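Local coordinates for protein beta-glucanase (Podospora anserina, PDB 4LE4) that probably hydrolyses beta-glucans as a glycoside hydrolase of family 131, at residues F99-D105 with W157-H163; W205-V209 with F224-V229. All coordinates share one frame; numbering follows the deposited sequence.

In the fold
Both contacts belong to one beta-sandwich, the catalytic domain of glycoside hydrolase family 131. Contact 1 comes first along the chain and closes before contact 2 begins; their centres lie about 12 Å apart. They share a sheet: strand 94-102 runs antiparallel beside strand 222-233, where S100 N lies 2.9 Å from S227 O and M102 O lies 2.9 Å from Y225 N, both probable hydrogen bonds. Contact 1 works within that sheet, joining 99-105 to the loop that leads into strand 163-170. Contact 2 works across the sandwich, its centre about 3 Å from the centre of the chain, packing strand 222-233 on the other sheet. Strand 222-233 thus ties contact 1 to the sandwich core.

Contact 1 of 2, residues F99-D105 with W157-H163; sequences FSLMRKD and WAADVWH
R103 reaches across the indole of W157 to that residue's carbonyl. Its CB starts 3.7 Å from W157 CZ2, CG lies over the ring face, and CD sits 3.8 Å from the centroid of the five-membered ring. With CG wedged between the backbone N and carbonyl carbon (chi1 74°), the otherwise extended chain runs over the indole and sets the guanidinium plane nearly perpendicular to it. NE and NH2 then grip W157 O side-on, NH2 at 2.9 Å in the carbonyl plane and NE from above that plane. NH1 forms a salt bridge with D105 OD1, while A159 N lies over the guanidinium face. A leucine here would probably leave W157 O without its two donors and D105 without its ionic partner. On another side of the strand, M102 CB stands 3.4 Å from the centroid of the six-membered ring of W162, and its bent chain brings CE back beside W162 CZ2. A water accepts a hydrogen bond from R103 N and lies within bonding distance of A158 O and V161 O. The backbones meet through paired bonds between L101 and H163, then through D160 N to R103 O at 2.8 Å. These hold the type II turn A158-V161 beside 99-105, next to the pairing of strands 94-102 and 163-170 in the antiparallel sheet of a concanavalin-clan beta-sandwich.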
loop_
_atom_site.group_PDB
_atom_site.type_symbol
_atom_site.label_atom_id
_atom_site.label_comp_id
_atom_site.label_asym_id
_atom_site.label_seq_id
_atom_site.Cartn_x
_atom_site.Cartn_y
_atom_site.Cartn_z
ATOM N N PHE A 99 6.174 2.906 -0.664
ATOM C CA PHE A 99 5.526 1.821 -1.412
ATOM C C PHE A 99 5.345 2.221 -2.857
ATOM O O PHE A 99 5.265 3.402 -3.171
ATOM C CB PHE A 99 4.192 1.341 -0.816
ATOM C CG PHE A 99 3.087 2.388 -0.810
ATOM C CD1 PHE A 99 3.059 3.351 0.179
ATOM C CD2 PHE A 99 2.081 2.396 -1.803
ATOM C CE1 PHE A 99 2.062 4.329 0.209
ATOM C CE2 PHE A 99 1.052 3.396 -1.776
ATOM C CZ PHE A 99 1.058 4.351 -0.767
ATOM N N SER A 100 5.320 1.229 -3.745
ATOM C CA SER A 100 5.109 1.491 -5.155
ATOM C C SER A 100 3.885 0.617 -5.494
ATOM O O SER A 100 3.742 -0.480 -4.987
ATOM C CB SER A 100 6.346 1.114 -5.979
ATOM O OG SER A 100 7.478 1.913 -5.596
ATOM N N LEU A 101 3.003 1.152 -6.327
ATOM C CA LEU A 101 1.753 0.500 -6.699
ATOM C C LEU A 101 1.475 0.599 -8.196
ATOM O O LEU A 101 1.750 1.620 -8.801
ATOM C CB LEU A 101 0.626 1.217 -5.942
ATOM C CG LEU A 101 -0.815 0.777 -6.189
ATOM C CD1 LEU A 101 -1.052 -0.602 -5.587
ATOM C CD2 LEU A 101 -1.749 1.842 -5.522
ATOM N N MET A 102 0.844 -0.430 -8.769
ATOM C CA MET A 102 0.519 -0.394 -10.212
ATOM C C MET A 102 -0.702 -1.274 -10.450
ATOM O O MET A 102 -0.954 -2.224 -9.705
ATOM C CB MET A 102 1.733 -0.933 -11.022
ATOM C CG MET A 102 1.572 -1.085 -12.555
ATOM S SD MET A 102 0.804 -2.691 -13.007
ATOM C CE MET A 102 2.234 -3.847 -12.805
ATOM N N ARG A 103 -1.519 -0.912 -11.436
ATOM C CA ARG A 103 -2.639 -1.777 -11.792
ATOM C C ARG A 103 -2.454 -2.028 -13.309
ATOM O O ARG A 103 -1.788 -1.262 -14.008
ATOM C CB ARG A 103 -3.988 -1.074 -11.619
ATOM C CG ARG A 103 -4.231 -0.049 -12.715
ATOM C CD ARG A 103 -5.649 0.568 -12.599
ATOM N NE ARG A 103 -5.885 1.535 -13.670
ATOM C CZ ARG A 103 -6.262 1.221 -14.913
ATOM N NH1 ARG A 103 -6.453 -0.046 -15.275
ATOM N NH2 ARG A 103 -6.454 2.190 -15.796
ATOM N N LYS A 104 -3.058 -3.103 -13.794
ATOM C CA LYS A 104 -3.045 -3.427 -15.223
ATOM C C LYS A 104 -4.507 -3.290 -15.719
ATOM O O LYS A 104 -5.413 -2.991 -14.940
ATOM C CB LYS A 104 -2.582 -4.884 -15.418
ATOM C CG LYS A 104 -1.130 -5.132 -15.029
ATOM C CD LYS A 104 -0.736 -6.624 -15.263
ATOM C CE LYS A 104 0.710 -6.926 -14.871
ATOM N NZ LYS A 104 1.710 -6.230 -15.742
ATOM N N ASP A 105 -4.742 -3.515 -17.009
ATOM C CA ASP A 105 -6.109 -3.470 -17.493
ATOM C C ASP A 105 -6.788 -4.837 -17.243
ATOM O O ASP A 105 -8.008 -4.923 -17.196
ATOM C CB ASP A 105 -6.139 -3.113 -18.986
ATOM C CG ASP A 105 -6.065 -1.621 -19.220
ATOM O OD1 ASP A 105 -6.590 -0.852 -18.368
ATOM O OD2 ASP A 105 -5.507 -1.213 -20.261
ATOM N N TRP A 157 -5.444 7.308 -12.930
ATOM C CA TRP A 157 -4.730 6.057 -12.682
ATOM C C TRP A 157 -4.680 5.196 -13.957
ATOM O O TRP A 157 -5.609 4.460 -14.261
ATOM C CB TRP A 157 -5.401 5.294 -11.553
ATOM C CG TRP A 157 -4.557 4.144 -11.006
ATOM C CD1 TRP A 157 -3.266 3.817 -11.375
ATOM C CD2 TRP A 157 -4.932 3.219 -9.988
ATOM N NE1 TRP A 157 -2.832 2.754 -10.641
ATOM C CE2 TRP A 157 -3.829 2.359 -9.782
ATOM C CE3 TRP A 157 -6.099 3.024 -9.217
ATOM C CZ2 TRP A 157 -3.855 1.325 -8.846
ATOM C CZ3 TRP A 157 -6.129 2.007 -8.291
ATOM C CH2 TRP A 157 -4.999 1.155 -8.108
ATOM N N ALA A 158 -3.589 5.314 -14.694
ATOM C CA ALA A 158 -3.422 4.575 -15.945
ATOM C C ALA A 158 -2.829 3.170 -15.738
ATOM O O ALA A 158 -2.093 2.913 -14.788
ATOM C CB ALA A 158 -2.520 5.381 -16.890
ATOM N N ALA A 159 -3.161 2.267 -16.650
ATOM C CA ALA A 159 -2.643 0.908 -16.599
ATOM C C ALA A 159 -1.132 0.871 -16.812
ATOM O O ALA A 159 -0.590 1.681 -17.567
ATOM C CB ALA A 159 -3.324 0.059 -17.670
ATOM N N ASP A 160 -0.480 -0.083 -16.147
ATOM C CA ASP A 160 0.960 -0.333 -16.258
ATOM C C ASP A 160 1.879 0.768 -15.770
ATOM O O ASP A 160 3.098 0.714 -16.011
ATOM C CB ASP A 160 1.323 -0.663 -17.717
ATOM C CG ASP A 160 0.383 -1.683 -18.326
ATOM O OD1 ASP A 160 0.115 -2.686 -17.656
ATOM O OD2 ASP A 160 -0.097 -1.497 -19.466
ATOM N N VAL A 161 1.319 1.788 -15.128
ATOM C CA VAL A 161 2.144 2.872 -14.606
ATOM C C VAL A 161 2.467 2.599 -13.162
ATOM O O VAL A 161 1.572 2.321 -12.382
ATOM C CB VAL A 161 1.398 4.253 -14.683
ATOM C CG1 VAL A 161 2.208 5.342 -13.949
ATOM C CG2 VAL A 161 1.197 4.643 -16.146
ATOM N N TRP A 162 3.744 2.672 -12.803
ATOM C CA TRP A 162 4.124 2.466 -11.419
ATOM C C TRP A 162 4.111 3.784 -10.671
ATOM O O TRP A 162 4.703 4.743 -11.121
ATOM C CB TRP A 162 5.529 1.860 -11.338
ATOM C CG TRP A 162 5.499 0.394 -11.515
ATOM C CD1 TRP A 162 5.711 -0.312 -12.691
ATOM C CD2 TRP A 162 5.137 -0.567 -10.525
ATOM N NE1 TRP A 162 5.494 -1.647 -12.471
ATOM C CE2 TRP A 162 5.146 -1.840 -11.156
ATOM C CE3 TRP A 162 4.797 -0.482 -9.156
ATOM C CZ2 TRP A 162 4.841 -3.016 -10.474
ATOM C CZ3 TRP A 162 4.480 -1.668 -8.464
ATOM C CH2 TRP A 162 4.510 -2.923 -9.133
ATOM N N HIS A 163 3.378 3.828 -9.558
ATOM C CA HIS A 163 3.308 5.008 -8.715
ATOM C C HIS A 163 4.111 4.744 -7.474
ATOM O O HIS A 163 3.782 3.852 -6.691
ATOM C CB HIS A 163 1.856 5.298 -8.312
ATOM C CG HIS A 163 1.039 5.846 -9.434
ATOM N ND1 HIS A 163 0.905 7.198 -9.660
ATOM C CD2 HIS A 163 0.364 5.224 -10.429
ATOM C CE1 HIS A 163 0.180 7.389 -10.752
ATOM N NE2 HIS A 163 -0.160 6.206 -11.239
HETATM O O HOH W 1 -0.915 1.668 -12.603
HETATM O O HOH W 2 2.224 -3.787 -16.532
HETATM O O HOH W 3 0.307 -5.389 -18.707
HETATM O O HOH W 4 -2.332 -3.472 -18.711
#

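Contact 2 of 2, residues W205-V209 with F224-V229; sequences WHVGV and FYWSGV
V209 pushes a methyl into the face of F224: CG2 stands 3.7 Å from the ring centroid and only 13° off its normal, a CH-pi contact close to head-on. The valine and phenylalanine cross at about a right angle, and the second methyl, CG1, drops beside the far end of the ring at CZ. The same CG2 also reaches the edge of W226 near CZ2, so one methyl fills the angle between two aromatic rings.

W226 is the large bump of the opposing strand. Its six-membered ring enters the hollow formed where the chain turns at G208, bounded by V207 on one flank and V209 on the other. CZ2 comes 3.4 Å from G208 O and lies close to G208 CA; the backbone angles of G208 at this corner would press a CB against V207 O. V207 slides past the indole in the opposite direction, its CG1 lying 4.0 Å from W226 CE3. The other methyl of V207 meets V229 tip to tip, CG2 to CG1 at 4.1 Å. V229 CG1, set anti to its own backbone N (chi1 180°), also touches the W205 indole at CZ3, 3.9 Å away, while V207 CG2 covers part of a W205 face from within its own strand.

Around this core, L101 packs on W226, and W205 NE1 is satisfied by A118 O. With the axes of strand segments 205-207 and 224-229 11.4 Å apart at closest approach and contacts made by side chains rather than backbone bonds, this is the face-to-face hydrophobic packing of two sheets in a beta-sandwich, as in the concanavalin-like clan.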
loop_
_atom_site.group_PDB
_atom_site.type_symbol
_atom_site.label_atom_id
_atom_site.label_comp_id
_atom_site.label_asym_id
_atom_site.label_seq_id
_atom_site.Cartn_x
_atom_site.Cartn_y
_atom_site.Cartn_z
ATOM N N TRP A 205 -0.538 -0.335 10.002
ATOM C CA TRP A 205 -0.460 0.192 8.651
ATOM C C TRP A 205 -0.822 -1.016 7.793
ATOM O O TRP A 205 -0.145 -2.052 7.834
ATOM C CB TRP A 205 0.937 0.670 8.296
ATOM C CG TRP A 205 0.973 1.278 6.929
ATOM C CD1 TRP A 205 0.020 2.082 6.351
ATOM C CD2 TRP A 205 2.024 1.156 5.970
ATOM N NE1 TRP A 205 0.418 2.471 5.088
ATOM C CE2 TRP A 205 1.643 1.912 4.829
ATOM C CE3 TRP A 205 3.257 0.484 5.957
ATOM C CZ2 TRP A 205 2.439 2.007 3.699
ATOM C CZ3 TRP A 205 4.055 0.593 4.821
ATOM C CH2 TRP A 205 3.641 1.345 3.715
ATOM N N HIS A 206 -1.862 -0.858 6.990
ATOM C CA HIS A 206 -2.374 -1.947 6.172
ATOM C C HIS A 206 -1.878 -1.859 4.746
ATOM O O HIS A 206 -2.366 -1.067 3.956
ATOM C CB HIS A 206 -3.907 -1.936 6.202
ATOM C CG HIS A 206 -4.481 -2.203 7.556
ATOM N ND1 HIS A 206 -5.332 -3.255 7.806
ATOM C CD2 HIS A 206 -4.317 -1.559 8.739
ATOM C CE1 HIS A 206 -5.665 -3.255 9.089
ATOM N NE2 HIS A 206 -5.060 -2.236 9.676
ATOM N N VAL A 207 -0.876 -2.668 4.447
ATOM C CA VAL A 207 -0.271 -2.736 3.121
ATOM C C VAL A 207 -1.145 -3.689 2.359
ATOM O O VAL A 207 -1.079 -4.919 2.523
ATOM C CB VAL A 207 1.159 -3.288 3.188
ATOM C CG1 VAL A 207 1.762 -3.432 1.759
ATOM C CG2 VAL A 207 1.990 -2.360 4.048
ATOM N N GLY A 208 -1.967 -3.112 1.502
ATOM C CA GLY A 208 -2.899 -3.931 0.771
ATOM C C GLY A 208 -4.088 -3.091 0.392
ATOM O O GLY A 208 -3.988 -1.864 0.353
ATOM N N VAL A 209 -5.220 -3.750 0.164
ATOM C CA VAL A 209 -6.420 -3.099 -0.337
ATOM C C VAL A 209 -7.710 -3.540 0.317
ATOM O O VAL A 209 -7.927 -4.709 0.600
ATOM C CB VAL A 209 -6.599 -3.392 -1.870
ATOM C CG1 VAL A 209 -7.765 -2.506 -2.448
ATOM C CG2 VAL A 209 -5.304 -3.159 -2.632
ATOM N N PHE A 224 -3.647 -6.000 -7.782
ATOM C CA PHE A 224 -2.872 -4.793 -7.466
ATOM C C PHE A 224 -1.419 -5.240 -7.324
ATOM O O PHE A 224 -1.149 -6.219 -6.662
ATOM C CB PHE A 224 -3.368 -4.192 -6.151
ATOM C CG PHE A 224 -4.852 -3.889 -6.143
ATOM C CD1 PHE A 224 -5.779 -4.901 -5.958
ATOM C CD2 PHE A 224 -5.306 -2.584 -6.337
ATOM C CE1 PHE A 224 -7.160 -4.631 -5.963
ATOM C CE2 PHE A 224 -6.678 -2.296 -6.346
ATOM C CZ PHE A 224 -7.600 -3.306 -6.162
ATOM N N TYR A 225 -0.498 -4.507 -7.925
ATOM C CA TYR A 225 0.920 -4.871 -7.922
ATOM C C TYR A 225 1.673 -3.939 -7.012
ATOM O O TYR A 225 1.469 -2.739 -7.063
ATOM C CB TYR A 225 1.449 -4.787 -9.344
ATOM C CG TYR A 225 0.704 -5.770 -10.212
ATOM C CD1 TYR A 225 1.187 -7.062 -10.393
ATOM C CD2 TYR A 225 -0.531 -5.435 -10.780
ATOM C CE1 TYR A 225 0.458 -8.019 -11.120
ATOM C CE2 TYR A 225 -1.268 -6.369 -11.507
ATOM C CZ TYR A 225 -0.767 -7.670 -11.677
ATOM O OH TYR A 225 -1.457 -8.620 -12.417
ATOM N N TRP A 226 2.534 -4.506 -6.181
ATOM C CA TRP A 226 3.260 -3.714 -5.178
ATOM C C TRP A 226 4.736 -4.055 -5.132
ATOM O O TRP A 226 5.095 -5.222 -5.314
ATOM C CB TRP A 226 2.745 -4.065 -3.776
ATOM C CG TRP A 226 1.309 -3.796 -3.515
ATOM C CD1 TRP A 226 0.217 -4.464 -4.043
ATOM C CD2 TRP A 226 0.796 -2.790 -2.663
ATOM N NE1 TRP A 226 -0.939 -3.914 -3.563
ATOM C CE2 TRP A 226 -0.621 -2.886 -2.709
ATOM C CE3 TRP A 226 1.388 -1.804 -1.859
ATOM C CZ2 TRP A 226 -1.460 -2.033 -1.975
ATOM C CZ3 TRP A 226 0.544 -0.948 -1.129
ATOM C CH2 TRP A 226 -0.857 -1.075 -1.196
ATOM N N SER A 227 5.580 -3.059 -4.846
ATOM C CA SER A 227 7.009 -3.329 -4.644
ATOM C C SER A 227 7.589 -2.169 -3.843
ATOM O O SER A 227 6.896 -1.181 -3.596
ATOM C CB SER A 227 7.767 -3.511 -5.971
ATOM O OG SER A 227 7.764 -2.369 -6.791
ATOM N N GLY A 228 8.830 -2.320 -3.385
ATOM C CA GLY A 228 9.463 -1.233 -2.668
ATOM C C GLY A 228 8.763 -0.753 -1.414
ATOM O O GLY A 228 8.805 0.422 -1.113
ATOM N N VAL A 229 8.156 -1.653 -0.674
ATOM C CA VAL A 229 7.483 -1.275 0.560
ATOM C C VAL A 229 8.492 -1.310 1.721
ATOM O O VAL A 229 9.050 -2.351 1.997
ATOM C CB VAL A 229 6.375 -2.278 0.888
ATOM C CG1 VAL A 229 5.667 -1.861 2.206
ATOM C CG2 VAL A 229 5.353 -2.353 -0.307
#